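Long-range contact in stress response kinase A (Escherichia coli, PDB 1ZYL), which phosphorylates itself and probably other proteins on serine and threonine, and protects the cell from stress by antagonising, probably indirectly, the MazE-MazF toxin-antitoxin module: residues A172-A177 with R305-F310. Sequence-based numbering, arbitrary orientation.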
loop_
_atom_site.group_PDB
_atom_site.type_symbol
_atom_site.label_atom_id
_atom_site.label_comp_id
_atom_site.label_asym_id
_atom_site.label_seq_id
_atom_site.Cartn_x
_atom_site.Cartn_y
_atom_site.Cartn_z
ATOM N N ALA A 172 1.072 -28.263 -6.066
ATOM C CA ALA A 172 0.374 -28.966 -5.000
ATOM C C ALA A 172 0.926 -28.581 -3.640
ATOM O O ALA A 172 0.191 -28.135 -2.759
ATOM C CB ALA A 172 0.494 -30.448 -5.200
ATOM N N ALA A 173 2.228 -28.756 -3.473
ATOM C CA ALA A 173 2.875 -28.430 -2.212
ATOM C C ALA A 173 2.606 -26.972 -1.880
ATOM O O ALA A 173 2.278 -26.634 -0.743
ATOM C CB ALA A 173 4.371 -28.669 -2.318
ATOM N N PHE A 174 2.743 -26.115 -2.891
ATOM C CA PHE A 174 2.529 -24.686 -2.719
ATOM C C PHE A 174 1.110 -24.375 -2.277
ATOM O O PHE A 174 0.901 -23.636 -1.317
ATOM C CB PHE A 174 2.854 -23.934 -4.015
ATOM C CG PHE A 174 2.344 -22.528 -4.033
ATOM C CD1 PHE A 174 1.032 -22.256 -4.410
ATOM C CD2 PHE A 174 3.146 -21.480 -3.602
ATOM C CE1 PHE A 174 0.530 -20.970 -4.351
ATOM C CE2 PHE A 174 2.651 -20.181 -3.537
ATOM C CZ PHE A 174 1.342 -19.928 -3.911
ATOM N N LEU A 175 0.129 -24.929 -2.976
ATOM C CA LEU A 175 -1.250 -24.674 -2.608
ATOM C C LEU A 175 -1.527 -25.224 -1.213
ATOM O O LEU A 175 -2.397 -24.730 -0.509
ATOM C CB LEU A 175 -2.206 -25.295 -3.632
ATOM C CG LEU A 175 -2.133 -24.750 -5.066
ATOM C CD1 LEU A 175 -3.309 -25.280 -5.891
ATOM C CD2 LEU A 175 -2.163 -23.234 -5.044
ATOM N N LYS A 176 -0.777 -26.243 -0.813
ATOM C CA LYS A 176 -0.952 -26.842 0.506
ATOM C C LYS A 176 -0.400 -25.878 1.551
ATOM O O LYS A 176 -1.040 -25.603 2.559
ATOM C CB LYS A 176 -0.209 -28.179 0.577
ATOM C CG LYS A 176 -0.460 -29.013 1.828
ATOM C CD LYS A 176 0.338 -30.295 1.747
ATOM C CE LYS A 176 0.051 -31.243 2.896
ATOM N NZ LYS A 176 0.541 -30.730 4.197
ATOM N N ALA A 177 0.798 -25.371 1.304
ATOM C CA ALA A 177 1.411 -24.425 2.215
ATOM C C ALA A 177 0.517 -23.190 2.324
ATOM O O ALA A 177 0.438 -22.574 3.385
ATOM C CB ALA A 177 2.797 -24.032 1.714
ATOM N N ARG A 305 10.920 -21.222 -2.656
ATOM C CA ARG A 305 11.228 -20.302 -1.565
ATOM C C ARG A 305 9.943 -19.760 -0.973
ATOM O O ARG A 305 9.819 -19.615 0.240
ATOM C CB ARG A 305 12.067 -19.114 -2.050
ATOM C CG ARG A 305 13.425 -19.460 -2.625
ATOM C CD ARG A 305 14.359 -18.252 -2.561
ATOM N NE ARG A 305 15.345 -18.239 -3.642
ATOM C CZ ARG A 305 15.057 -17.981 -4.918
ATOM N NH1 ARG A 305 16.020 -17.992 -5.831
ATOM N NH2 ARG A 305 13.809 -17.704 -5.286
ATOM N N GLN A 306 8.992 -19.453 -1.845
ATOM C CA GLN A 306 7.712 -18.908 -1.424
ATOM C C GLN A 306 6.994 -19.944 -0.575
ATOM O O GLN A 306 6.462 -19.622 0.486
ATOM C CB GLN A 306 6.871 -18.548 -2.649
ATOM C CG GLN A 306 5.929 -17.381 -2.452
ATOM C CD GLN A 306 6.658 -16.081 -2.210
ATOM O OE1 GLN A 306 7.567 -15.720 -2.959
ATOM N NE2 GLN A 306 6.258 -15.361 -1.165
ATOM N N THR A 307 6.994 -21.190 -1.044
ATOM C CA THR A 307 6.354 -22.289 -0.329
ATOM C C THR A 307 6.925 -22.415 1.081
ATOM O O THR A 307 6.208 -22.591 2.054
ATOM C CB THR A 307 6.569 -23.613 -1.082
ATOM O OG1 THR A 307 5.978 -23.510 -2.379
ATOM C CG2 THR A 307 5.934 -24.778 -0.344
ATOM N N ALA A 308 8.235 -22.324 1.182
ATOM C CA ALA A 308 8.889 -22.424 2.465
ATOM C C ALA A 308 8.571 -21.191 3.316
ATOM O O ALA A 308 8.427 -21.294 4.536
ATOM C CB ALA A 308 10.387 -22.563 2.262
ATOM N N THR A 309 8.466 -20.024 2.685
ATOM C CA THR A 309 8.149 -18.818 3.436
ATOM C C THR A 309 6.756 -18.939 4.039
ATOM O O THR A 309 6.533 -18.564 5.186
ATOM C CB THR A 309 8.185 -17.557 2.558
ATOM O OG1 THR A 309 9.546 -17.156 2.329
ATOM C CG2 THR A 309 7.415 -16.418 3.247
ATOM N N PHE A 310 5.811 -19.456 3.270
ATOM C CA PHE A 310 4.474 -19.604 3.799
ATOM C C PHE A 310 4.524 -20.568 4.984
ATOM O O PHE A 310 4.108 -20.222 6.086
ATOM C CB PHE A 310 3.513 -20.102 2.706
ATOM C CG PHE A 310 3.163 -19.051 1.673
ATOM C CD1 PHE A 310 2.243 -19.326 0.672
ATOM C CD2 PHE A 310 3.733 -17.775 1.721
ATOM C CE1 PHE A 310 1.888 -18.346 -0.268
ATOM C CE2 PHE A 310 3.388 -16.786 0.785
ATOM C CZ PHE A 310 2.464 -17.075 -0.207
#
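Phe174 holds CG anti to its backbone N (chi1 166°), and Phe310 holds CG anti to its carbonyl carbon. These torsions bring the two rings together on one side of the helix pair. Phe174 CE2 lies 3.8 Å from Phe310 CE1, and the planes are tilted obliquely at 43°. Thr307 turns CG2 anti to its backbone N and keeps OG1 beside it. OG1 sits at the edge of the Phe174 ring, 3.6 Å from Phe174 CB, and is hydrogen-bonded to the carbonyl O of Trp303. The methyl branch turns to the other helix: Thr307 CG2 is 3.8 Å from Ala177 CB. Ala177 CB also packs against the backbone O of Thr307, at 3.7 Å, and against Phe310 CB.

The segments belong to helices 171-188 and 300-316, in the mainly helical C-terminal lobe of this kinase-like fold. The helices run nearly parallel here, with axes 8.9 Å apart at 26°. Leu278 of helix 266-283 touches both phenylalanines, and Trp303 and Phe160 each meet the Phe174 ring edge-to-face. An alanine at Phe174 would remove the ring that meets Phe310, Trp303 and Phe160, and would probably loosen the packing of these helices. The contact lies away from the probable catalytic and magnesium-binding residues. Its chemistry is mainly apolar, with the threonine hydroxyl bonded within its own helix, which implies joining by side-chain fit.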